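Side-chain contacts in geranyltranstransferase (Marinomonas sp. MED121, PDB 4F62), which probably catalyses chain elongation of isoprenoid diphosphates, joining an allylic diphosphate to isopentenyl diphosphate as a polyprenyl transferase of the isoprenoid synthase superfamily: residues S14-Y19 with S70-E75; A55-Q58 with D62-S65; K166-A171 with N245-P250; F218-D223 with K259-R264. All coordinates share one frame; numbering follows the deposited sequence.

Contact 1 (S14-Y19 with S70-E75); sequences SRVDQY and SAAALE
A helix-helix crossing in the all-alpha isoprenoid synthase fold brings V16 and Y19 of helix 5-23 against A71 and A72 of helix 65-86. The short segments cross steeply, at 77°, with axes 9.6 Å apart at their closest; the steep angle confines the meeting to a few side chains. V16 and Y19 lie three residues apart, about one helical turn, and therefore share a face; across from them the two small alanines let valine come close to the opposing backbone. CG2 of V16 stands anti to its own backbone N, while CG1 takes the position between N and the carbonyl carbon (chi1 73°). It is CG2 that does the touching: it lies 3.9 Å from the backbone N of A72 and 4.1 Å from the CB of A71, over the junction of the two residues. Because a helix commits its amides to its own hydrogen bonds, a methyl group suits this place.

Polar groups flank the apolar seam. D17 and E75 each form a salt bridge with R47, whose positive charge probably eases the like charges of the two acids, and R15 bridges to D68. L125 of helix 108-126 touches both Y19 and A72, adding a third helix to the packing. Y19 has CG anti to its backbone N (chi1 -178°), and its ring meets the alanine edge-on rather than by a face: near the ring plane, A72 CB sits 3.7 Å from Y19 CD2 and 3.8 Å from Y19 CE2.

Contact 2 (A55-Q58 with D62-S65); sequences ASAQ and DISS
Local apolar packing between the last turns of a helix and the connection that leaves it joins A57 and Q58 of helix 48-60 to I63, just before helix 65-86. Only three residues separate the segments, so the chain turns sharply aside, and the side chain of I63 leans back on the helix it has just left. A57 contributes its single methyl, whose CB lies 4.2 Å from the CG1 of I63; a small residue suits a position where the departing chain passes close by. Q58 adds the aliphatic part of a polar side chain. Its CG lies 3.7 Å from the CD1 of I63, and the two side chains cross obliquely. With I63 CG1 anti to the carbonyl carbon (chi1 -65°) and the chain extended beyond it, the CD1 methyl lies alongside the glutamine chain, level with its CG and amide, Q58 NE2 being 3.9 Å away. Glutamine is apt here, since its methylene groups can pack against I63 in a residue that is only partly buried.

This is a helix-loop-helix connection within the all-alpha prenyl synthase fold, and S64 occupies the N-cap position of the second helix. Its hydroxyl does not cap that helix. Instead S64 OG donates to the O of D62 at 3.1 Å, approaching from above the carbonyl plane, 47° out of it, which ties the loop to itself. The backbone N of S64 in turn bonds to T67 OG1 within the first turn of the helix. Helix 5-23 borders the same corner, with F8 touching Q58 and R15 touching I63.

Contact 3 (K166-A171 with N245-P250); sequences KNISLA and NKATYP
I168 and L170 form the close-packed side of this contact, against A247 and Y249, whereas its other end, at K166 and K246, is a looser meeting at the surface. Their touching parts, 166-170 and 246-249, run in the same direction to within 2°, each leading into a helix. In the packed part, CG1 of I168 points between its backbone N and carbonyl carbon (chi1 63°), which brings it to 3.7 Å from the CB of A247; alanine is small enough to face a branched partner here. Two residues further along each chain, L170 and Y249 cross at about a right angle. A single methyl, L170 CD1, sits at the ring edge near its plane, 3.7 Å from Y249 CD1 and equally far from Y249 CE1. Toward the solvent the nearest approach is alkyl against carbonyl, K246 CD lying 3.8 Å from the O of K166, and N245 beyond is poorly ordered.

Both helix starts carry an N-cap hydroxyl: T248 OG1 bonds the N of K251, and S169 OG caps a backbone N just past A171 while E172 OE1 takes the N of S169, as in a capping box. The hydroxyl of Y249 bonds H177 ND1, tying helix 249-273 to helix 170-194, and the backbone N of Y249 meets D223 OD2 of helix 201-226, so the contact lies where the three helices converge.

Contact 4 (F218-D223 with K259-R264); sequences FQVQDD and KALVVR
V220 and Q221 of helix 201-226 carry this contact, meeting L261 and V262 of helix 249-273. The two segments run nearly antiparallel, at 150°, with axes 9.1 Å apart, as neighbouring helices in the bundle of an isoprenoid synthase. Along the first segment, F218 points away from the partner helix and its side chain touches T181 and I290. Q219 also serves another neighbour, with its NE2 bonded to T181 OG1. V220 then turns toward helix 249-273, and both its methyls are used. CG1, anti to the backbone N (chi1 -176°), lies 3.5 Å from the CG2 of V262, the two valines sliding past each other in opposite directions. The other branch, V220 CG2, is 3.9 Å from L261 CD2, where the side chains cross at about a right angle. Branched residues suit this face because one valine can bridge two successive residues of the opposing helix.

Q221 crosses V262 from the flank. Bent at chi2 (58°), its chain sets OE1 3.7 Å from the CG2 and 3.8 Å from the CG1 of V262, while NE2 makes a weak hydrogen bond with D292. D222 and D223 follow clear of 259-264, although D223 OD2 accepts a hydrogen bond from the N of Y249 at the start of the same partner helix; they open what appears to be the family's second aspartate-rich motif, which in relatives helps bind magnesium and diphosphate. The contact itself holds by apolar packing and shape alone, since the one polar atom that reaches across, Q221 OE1, meets the methyl groups of V262 and makes no polar bond to 259-264.

From the N terminus, contact 1 closes the first large loop, bringing helix 5-23 onto helix 65-86. Contact 2 is nested inside that loop, at the turn between helix 48-60 and helix 65-86, and touches contact 1 where R15 NH2 lies 3.4 Å from I63 CG2. The chain then passes to the opposite side of its centre from contact 1. Contact 3 opens at 166-171 and contact 4 at 218-223; contact 3 closes at 245-250 before contact 4 closes at 259-264, so the two cross. Both use helix 249-273, which they tie to the start of helix 170-194 and to helix 201-226. The centres of contacts 1 and 3 are about 35 Å apart.

Contact 1 (S14-Y19 with S70-E75)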
loop_
_atom_site.group_PDB
_atom_site.type_symbol
_atom_site.label_atom_id
_atom_site.label_comp_id
_atom_site.label_asym_id
_atom_site.label_seq_id
_atom_site.Cartn_x
_atom_site.Cartn_y
_atom_site.Cartn_z
ATOM N N SER A 14 9.151 0.640 23.038
ATOM C CA SER A 14 8.067 1.361 23.704
ATOM C C SER A 14 7.570 2.499 22.814
ATOM O O SER A 14 6.363 2.699 22.643
ATOM C CB SER A 14 8.525 1.931 25.043
ATOM O OG SER A 14 8.964 0.886 25.896
ATOM N N ARG A 15 8.508 3.236 22.233
ATOM C CA ARG A 15 8.149 4.388 21.422
ATOM C C ARG A 15 7.342 3.995 20.180
ATOM O O ARG A 15 6.277 4.578 19.919
ATOM C CB ARG A 15 9.392 5.214 21.042
ATOM C CG ARG A 15 9.053 6.501 20.297
ATOM C CD ARG A 15 10.240 7.433 20.103
ATOM N NE ARG A 15 9.859 8.540 19.225
ATOM C CZ ARG A 15 10.278 9.794 19.356
ATOM N NH1 ARG A 15 11.114 10.118 20.329
ATOM N NH2 ARG A 15 9.852 10.727 18.508
ATOM N N VAL A 16 7.813 3.013 19.410
ATOM C CA VAL A 16 7.072 2.664 18.192
ATOM C C VAL A 16 5.737 1.981 18.516
ATOM O O VAL A 16 4.751 2.176 17.805
ATOM C CB VAL A 16 7.920 1.859 17.158
ATOM C CG1 VAL A 16 8.160 0.417 17.623
ATOM C CG2 VAL A 16 7.251 1.875 15.777
ATOM N N ASP A 17 5.704 1.201 19.595
ATOM C CA ASP A 17 4.483 0.509 19.991
ATOM C C ASP A 17 3.360 1.470 20.401
ATOM O O ASP A 17 2.226 1.330 19.951
ATOM C CB ASP A 17 4.761 -0.490 21.116
ATOM C CG ASP A 17 5.513 -1.728 20.628
ATOM O OD1 ASP A 17 5.751 -1.842 19.404
ATOM O OD2 ASP A 17 5.852 -2.582 21.473
ATOM N N GLN A 18 3.677 2.425 21.269
ATOM C CA GLN A 18 2.715 3.461 21.644
ATOM C C GLN A 18 2.239 4.255 20.429
ATOM O O GLN A 18 1.058 4.582 20.314
ATOM C CB GLN A 18 3.318 4.426 22.663
ATOM C CG GLN A 18 3.262 3.957 24.097
ATOM C CD GLN A 18 3.907 4.959 25.039
ATOM O OE1 GLN A 18 3.245 5.870 25.544
ATOM N NE2 GLN A 18 5.213 4.809 25.262
ATOM N N TYR A 19 3.158 4.578 19.529
ATOM C CA TYR A 19 2.817 5.393 18.371
ATOM C C TYR A 19 1.902 4.630 17.410
ATOM O O TYR A 19 0.919 5.172 16.918
ATOM C CB TYR A 19 4.094 5.835 17.658
ATOM C CG TYR A 19 3.878 6.738 16.469
ATOM C CD1 TYR A 19 3.716 8.109 16.635
ATOM C CD2 TYR A 19 3.866 6.225 15.177
ATOM C CE1 TYR A 19 3.538 8.941 15.544
ATOM C CE2 TYR A 19 3.677 7.045 14.081
ATOM C CZ TYR A 19 3.516 8.395 14.264
ATOM O OH TYR A 19 3.335 9.220 13.173
ATOM N N SER A 70 7.985 6.821 9.852
ATOM C CA SER A 70 8.757 5.827 9.087
ATOM C C SER A 70 8.897 4.505 9.820
ATOM O O SER A 70 8.729 3.419 9.224
ATOM C CB SER A 70 10.157 6.365 8.772
ATOM O OG SER A 70 10.081 7.578 8.031
ATOM N N ALA A 71 9.244 4.590 11.105
ATOM C CA ALA A 71 9.489 3.386 11.879
ATOM C C ALA A 71 8.203 2.590 11.913
ATOM O O ALA A 71 8.210 1.379 11.710
ATOM C CB ALA A 71 9.939 3.738 13.298
ATOM N N ALA A 72 7.091 3.290 12.137
ATOM C CA ALA A 72 5.787 2.644 12.225
ATOM C C ALA A 72 5.360 2.074 10.875
ATOM O O ALA A 72 4.810 0.972 10.815
ATOM C CB ALA A 72 4.740 3.637 12.732
ATOM N N ALA A 73 5.617 2.819 9.794
ATOM C CA ALA A 73 5.262 2.365 8.447
ATOM C C ALA A 73 6.045 1.118 8.081
ATOM O O ALA A 73 5.487 0.155 7.540
ATOM C CB ALA A 73 5.513 3.458 7.398
ATOM N N LEU A 74 7.342 1.142 8.364
ATOM C CA LEU A 74 8.199 -0.011 8.079
ATOM C C LEU A 74 7.742 -1.232 8.877
ATOM O O LEU A 74 7.716 -2.352 8.360
ATOM C CB LEU A 74 9.659 0.317 8.419
ATOM C CG LEU A 74 10.311 1.269 7.411
ATOM C CD1 LEU A 74 11.489 1.968 8.049
ATOM C CD2 LEU A 74 10.765 0.497 6.188
ATOM N N GLU A 75 7.374 -1.025 10.138
ATOM C CA GLU A 75 6.905 -2.151 10.944
ATOM C C GLU A 75 5.577 -2.701 10.396
ATOM O O GLU A 75 5.335 -3.910 10.435
ATOM C CB GLU A 75 6.774 -1.758 12.427
ATOM C CG GLU A 75 6.438 -2.929 13.334
ATOM C CD GLU A 75 7.579 -3.962 13.439
ATOM O OE1 GLU A 75 8.725 -3.647 13.049
ATOM O OE2 GLU A 75 7.335 -5.095 13.932
#

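Contact 2 (A55-Q58 with D62-S65)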
loop_
_atom_site.group_PDB
_atom_site.type_symbol
_atom_site.label_atom_id
_atom_site.label_comp_id
_atom_site.label_asym_id
_atom_site.label_seq_id
_atom_site.Cartn_x
_atom_site.Cartn_y
_atom_site.Cartn_z
ATOM N N ALA A 55 17.805 4.714 15.163
ATOM C CA ALA A 55 19.269 4.771 15.340
ATOM C C ALA A 55 19.918 5.632 14.262
ATOM O O ALA A 55 20.856 6.380 14.527
ATOM C CB ALA A 55 19.886 3.360 15.323
ATOM N N SER A 56 19.415 5.523 13.039
ATOM C CA SER A 56 19.964 6.296 11.929
ATOM C C SER A 56 19.616 7.772 12.062
ATOM O O SER A 56 20.457 8.633 11.805
ATOM C CB SER A 56 19.443 5.762 10.596
ATOM O OG SER A 56 19.806 4.404 10.473
ATOM N N ALA A 57 18.380 8.064 12.460
ATOM C CA ALA A 57 17.984 9.452 12.718
ATOM C C ALA A 57 18.906 10.079 13.760
ATOM O O ALA A 57 19.352 11.214 13.604
ATOM C CB ALA A 57 16.533 9.532 13.179
ATOM N N GLN A 58 19.195 9.330 14.820
ATOM C CA GLN A 58 20.063 9.812 15.890
ATOM C C GLN A 58 21.482 10.053 15.413
ATOM O O GLN A 58 22.135 11.004 15.829
ATOM C CB GLN A 58 20.091 8.806 17.029
ATOM C CG GLN A 58 18.939 8.934 17.965
ATOM C CD GLN A 58 19.306 8.473 19.346
ATOM O OE1 GLN A 58 20.194 7.631 19.513
ATOM N NE2 GLN A 58 18.644 9.036 20.352
ATOM N N ASP A 62 18.193 14.567 14.695
ATOM C CA ASP A 62 17.306 14.278 15.807
ATOM C C ASP A 62 16.078 13.468 15.377
ATOM O O ASP A 62 15.557 13.650 14.277
ATOM C CB ASP A 62 16.909 15.582 16.489
ATOM C CG ASP A 62 18.128 16.406 16.914
ATOM O OD1 ASP A 62 19.037 15.838 17.567
ATOM O OD2 ASP A 62 18.186 17.605 16.573
ATOM N N ILE A 63 15.651 12.548 16.238
ATOM C CA ILE A 63 14.424 11.793 16.014
ATOM C C ILE A 63 13.251 12.775 15.917
ATOM O O ILE A 63 13.117 13.681 16.745
ATOM C CB ILE A 63 14.168 10.773 17.151
ATOM C CG1 ILE A 63 15.262 9.696 17.163
ATOM C CG2 ILE A 63 12.799 10.128 16.972
ATOM C CD1 ILE A 63 15.293 8.826 18.439
ATOM N N SER A 64 12.410 12.591 14.901
ATOM C CA SER A 64 11.367 13.550 14.565
ATOM C C SER A 64 10.053 12.834 14.330
ATOM O O SER A 64 10.009 11.609 14.339
ATOM C CB SER A 64 11.745 14.306 13.289
ATOM O OG SER A 64 12.891 15.100 13.509
ATOM N N SER A 65 8.988 13.600 14.099
ATOM C CA SER A 65 7.678 13.005 13.866
ATOM C C SER A 65 7.700 12.074 12.652
ATOM O O SER A 65 7.103 10.992 12.687
ATOM C CB SER A 65 6.594 14.086 13.737
ATOM O OG SER A 65 6.817 14.892 12.596
#

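Contact 3 (K166-A171 with N245-P250)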
loop_
_atom_site.group_PDB
_atom_site.type_symbol
_atom_site.label_atom_id
_atom_site.label_comp_id
_atom_site.label_asym_id
_atom_site.label_seq_id
_atom_site.Cartn_x
_atom_site.Cartn_y
_atom_site.Cartn_z
ATOM N N LYS A 166 14.481 -25.462 -7.912
ATOM C CA LYS A 166 15.832 -25.341 -8.453
ATOM C C LYS A 166 16.890 -25.263 -7.360
ATOM O O LYS A 166 16.569 -25.096 -6.181
ATOM C CB LYS A 166 15.925 -24.089 -9.329
ATOM C CG LYS A 166 14.608 -23.707 -9.975
ATOM C CD LYS A 166 14.743 -22.526 -10.913
ATOM C CE LYS A 166 13.703 -22.623 -12.009
ATOM N NZ LYS A 166 12.536 -23.433 -11.558
ATOM N N ASN A 167 18.151 -25.413 -7.755
ATOM C CA ASN A 167 19.267 -24.998 -6.912
ATOM C C ASN A 167 19.948 -23.816 -7.589
ATOM O O ASN A 167 20.441 -23.926 -8.712
ATOM C CB ASN A 167 20.258 -26.139 -6.629
ATOM C CG ASN A 167 20.501 -27.026 -7.839
ATOM O OD1 ASN A 167 20.283 -28.237 -7.787
ATOM N ND2 ASN A 167 20.953 -26.427 -8.937
ATOM N N ILE A 168 19.938 -22.678 -6.908
ATOM C CA ILE A 168 20.372 -21.422 -7.491
ATOM C C ILE A 168 21.816 -21.117 -7.103
ATOM O O ILE A 168 22.352 -21.723 -6.178
ATOM C CB ILE A 168 19.455 -20.294 -7.029
ATOM C CG1 ILE A 168 19.546 -20.135 -5.514
ATOM C CG2 ILE A 168 18.015 -20.597 -7.427
ATOM C CD1 ILE A 168 18.635 -19.055 -4.970
ATOM N N SER A 169 22.441 -20.178 -7.805
ATOM C CA SER A 169 23.839 -19.838 -7.543
ATOM C C SER A 169 23.952 -18.916 -6.336
ATOM O O SER A 169 22.948 -18.416 -5.826
ATOM C CB SER A 169 24.436 -19.125 -8.752
ATOM O OG SER A 169 23.793 -17.868 -8.914
ATOM N N LEU A 170 25.183 -18.678 -5.895
ATOM C CA LEU A 170 25.456 -17.696 -4.857
ATOM C C LEU A 170 24.903 -16.326 -5.250
ATOM O O LEU A 170 24.255 -15.659 -4.443
ATOM C CB LEU A 170 26.965 -17.607 -4.631
ATOM C CG LEU A 170 27.458 -16.503 -3.692
ATOM C CD1 LEU A 170 26.880 -16.684 -2.280
ATOM C CD2 LEU A 170 28.987 -16.521 -3.662
ATOM N N ALA A 171 25.154 -15.919 -6.494
ATOM C CA ALA A 171 24.685 -14.623 -6.990
ATOM C C ALA A 171 23.171 -14.529 -6.933
ATOM O O ALA A 171 22.620 -13.484 -6.560
ATOM C CB ALA A 171 25.168 -14.396 -8.421
ATOM N N ASN A 245 19.222 -30.316 -0.065
ATOM C CA ASN A 245 18.023 -30.048 -0.857
ATOM C C ASN A 245 17.996 -28.667 -1.545
ATOM O O ASN A 245 18.108 -28.586 -2.771
ATOM C CB ASN A 245 16.747 -30.289 -0.026
ATOM C CG ASN A 245 16.857 -29.759 1.398
ATOM O OD1 ASN A 245 17.932 -29.778 2.000
ATOM N ND2 ASN A 245 15.738 -29.286 1.942
ATOM N N LYS A 246 17.867 -27.597 -0.759
ATOM C CA LYS A 246 17.748 -26.228 -1.281
ATOM C C LYS A 246 19.041 -25.421 -1.048
ATOM O O LYS A 246 19.898 -25.838 -0.272
ATOM C CB LYS A 246 16.525 -25.550 -0.638
ATOM C CG LYS A 246 16.231 -24.101 -1.044
ATOM C CD LYS A 246 16.149 -23.900 -2.555
ATOM C CE LYS A 246 15.756 -22.463 -2.889
ATOM N NZ LYS A 246 16.278 -21.467 -1.905
ATOM N N ALA A 247 19.181 -24.276 -1.723
ATOM C CA ALA A 247 20.395 -23.448 -1.665
ATOM C C ALA A 247 20.588 -22.660 -0.358
ATOM O O ALA A 247 19.675 -21.985 0.120
ATOM C CB ALA A 247 20.449 -22.496 -2.863
ATOM N N THR A 248 21.798 -22.749 0.197
ATOM C CA THR A 248 22.185 -22.037 1.413
ATOM C C THR A 248 23.624 -21.530 1.252
ATOM O O THR A 248 24.386 -22.063 0.443
ATOM C CB THR A 248 22.150 -22.966 2.655
ATOM O OG1 THR A 248 23.268 -23.860 2.615
ATOM C CG2 THR A 248 20.867 -23.784 2.715
ATOM N N TYR A 249 24.012 -20.530 2.035
ATOM C CA TYR A 249 25.402 -20.067 1.996
ATOM C C TYR A 249 26.470 -21.119 2.340
ATOM O O TYR A 249 27.498 -21.183 1.661
ATOM C CB TYR A 249 25.585 -18.760 2.784
ATOM C CG TYR A 249 24.772 -17.631 2.174
ATOM C CD1 TYR A 249 25.236 -16.926 1.065
ATOM C CD2 TYR A 249 23.513 -17.313 2.675
ATOM C CE1 TYR A 249 24.468 -15.907 0.480
ATOM C CE2 TYR A 249 22.745 -16.297 2.108
ATOM C CZ TYR A 249 23.227 -15.598 1.013
ATOM O OH TYR A 249 22.453 -14.601 0.455
ATOM N N PRO A 250 26.240 -21.947 3.388
ATOM C CA PRO A 250 27.246 -22.976 3.684
ATOM C C PRO A 250 27.389 -23.991 2.565
ATOM O O PRO A 250 28.490 -24.493 2.343
ATOM C CB PRO A 250 26.696 -23.662 4.936
ATOM C CG PRO A 250 25.888 -22.605 5.607
ATOM C CD PRO A 250 25.260 -21.820 4.482
#

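Contact 4 (F218-D223 with K259-R264)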
loop_
_atom_site.group_PDB
_atom_site.type_symbol
_atom_site.label_atom_id
_atom_site.label_comp_id
_atom_site.label_asym_id
_atom_site.label_seq_id
_atom_site.Cartn_x
_atom_site.Cartn_y
_atom_site.Cartn_z
ATOM N N PHE A 218 22.926 -11.218 8.218
ATOM C CA PHE A 218 21.963 -11.934 9.048
ATOM C C PHE A 218 21.383 -13.148 8.320
ATOM O O PHE A 218 21.131 -14.182 8.942
ATOM C CB PHE A 218 20.895 -10.987 9.634
ATOM C CG PHE A 218 19.562 -11.038 8.948
ATOM C CD1 PHE A 218 18.664 -12.086 9.190
ATOM C CD2 PHE A 218 19.170 -9.998 8.114
ATOM C CE1 PHE A 218 17.423 -12.120 8.563
ATOM C CE2 PHE A 218 17.928 -10.014 7.485
ATOM C CZ PHE A 218 17.051 -11.074 7.709
ATOM N N GLN A 219 21.196 -13.042 7.004
ATOM C CA GLN A 219 20.760 -14.208 6.235
ATOM C C GLN A 219 21.829 -15.295 6.200
ATOM O O GLN A 219 21.516 -16.482 6.359
ATOM C CB GLN A 219 20.329 -13.810 4.817
ATOM C CG GLN A 219 19.046 -12.972 4.777
ATOM C CD GLN A 219 17.779 -13.787 5.041
ATOM O OE1 GLN A 219 17.835 -14.982 5.340
ATOM N NE2 GLN A 219 16.627 -13.135 4.920
ATOM N N VAL A 220 23.086 -14.902 5.992
ATOM C CA VAL A 220 24.175 -15.879 6.015
ATOM C C VAL A 220 24.258 -16.543 7.381
ATOM O O VAL A 220 24.327 -17.772 7.485
ATOM C CB VAL A 220 25.547 -15.246 5.668
ATOM C CG1 VAL A 220 26.644 -16.335 5.596
ATOM C CG2 VAL A 220 25.454 -14.483 4.352
ATOM N N GLN A 221 24.241 -15.724 8.431
ATOM C CA GLN A 221 24.305 -16.241 9.789
ATOM C C GLN A 221 23.156 -17.202 10.084
ATOM O O GLN A 221 23.353 -18.230 10.731
ATOM C CB GLN A 221 24.315 -15.096 10.812
ATOM C CG GLN A 221 24.486 -15.569 12.252
ATOM C CD GLN A 221 25.773 -16.369 12.485
ATOM O OE1 GLN A 221 26.705 -16.342 11.673
ATOM N NE2 GLN A 221 25.824 -17.084 13.608
ATOM N N ASP A 222 21.966 -16.874 9.587
ATOM C CA ASP A 222 20.807 -17.751 9.743
ATOM C C ASP A 222 21.020 -19.165 9.200
ATOM O O ASP A 222 20.660 -20.145 9.853
ATOM C CB ASP A 222 19.582 -17.125 9.093
ATOM C CG ASP A 222 18.545 -16.726 10.107
ATOM O OD1 ASP A 222 18.652 -15.606 10.653
ATOM O OD2 ASP A 222 17.639 -17.550 10.371
ATOM N N ASP A 223 21.607 -19.267 8.010
ATOM C CA ASP A 223 21.914 -20.572 7.418
ATOM C C ASP A 223 22.956 -21.296 8.259
ATOM O O ASP A 223 22.920 -22.521 8.399
ATOM C CB ASP A 223 22.448 -20.411 5.988
ATOM C CG ASP A 223 21.371 -20.061 4.985
ATOM O OD1 ASP A 223 20.171 -20.167 5.324
ATOM O OD2 ASP A 223 21.732 -19.691 3.842
ATOM N N LYS A 259 31.058 -18.564 7.267
ATOM C CA LYS A 259 31.515 -17.923 8.501
ATOM C C LYS A 259 32.409 -16.717 8.214
ATOM O O LYS A 259 32.264 -15.661 8.841
ATOM C CB LYS A 259 32.249 -18.931 9.399
ATOM C CG LYS A 259 31.313 -19.868 10.151
ATOM C CD LYS A 259 31.910 -20.262 11.488
ATOM C CE LYS A 259 30.837 -20.497 12.534
ATOM N NZ LYS A 259 30.252 -21.862 12.426
ATOM N N ALA A 260 33.339 -16.875 7.277
ATOM C CA ALA A 260 34.224 -15.778 6.908
ATOM C C ALA A 260 33.420 -14.618 6.322
ATOM O O ALA A 260 33.709 -13.451 6.589
ATOM C CB ALA A 260 35.294 -16.247 5.921
ATOM N N LEU A 261 32.405 -14.942 5.528
ATOM C CA LEU A 261 31.589 -13.917 4.901
ATOM C C LEU A 261 30.833 -13.100 5.951
ATOM O O LEU A 261 30.735 -11.875 5.836
ATOM C CB LEU A 261 30.616 -14.533 3.895
ATOM C CG LEU A 261 29.645 -13.533 3.270
ATOM C CD1 LEU A 261 30.399 -12.392 2.602
ATOM C CD2 LEU A 261 28.739 -14.238 2.266
ATOM N N VAL A 262 30.319 -13.766 6.979
ATOM C CA VAL A 262 29.627 -13.065 8.060
ATOM C C VAL A 262 30.565 -12.073 8.738
ATOM O O VAL A 262 30.202 -10.914 8.957
ATOM C CB VAL A 262 29.065 -14.045 9.106
ATOM C CG1 VAL A 262 28.656 -13.301 10.377
ATOM C CG2 VAL A 262 27.879 -14.797 8.528
ATOM N N VAL A 263 31.777 -12.523 9.041
ATOM C CA VAL A 263 32.765 -11.664 9.676
ATOM C C VAL A 263 33.119 -10.474 8.780
ATOM O O VAL A 263 33.162 -9.332 9.241
ATOM C CB VAL A 263 34.029 -12.443 10.074
ATOM C CG1 VAL A 263 35.165 -11.480 10.394
ATOM C CG2 VAL A 263 33.737 -13.340 11.271
ATOM N N ARG A 264 33.331 -10.730 7.495
ATOM C CA ARG A 264 33.662 -9.641 6.577
ATOM C C ARG A 264 32.545 -8.606 6.458
ATOM O O ARG A 264 32.800 -7.403 6.448
ATOM C CB ARG A 264 34.013 -10.163 5.189
ATOM C CG ARG A 264 34.167 -9.044 4.178
ATOM C CD ARG A 264 34.366 -9.570 2.785
ATOM N NE ARG A 264 34.193 -8.531 1.769
ATOM C CZ ARG A 264 35.135 -7.658 1.418
ATOM N NH1 ARG A 264 34.882 -6.764 0.469
ATOM N NH2 ARG A 264 36.332 -7.685 2.003
#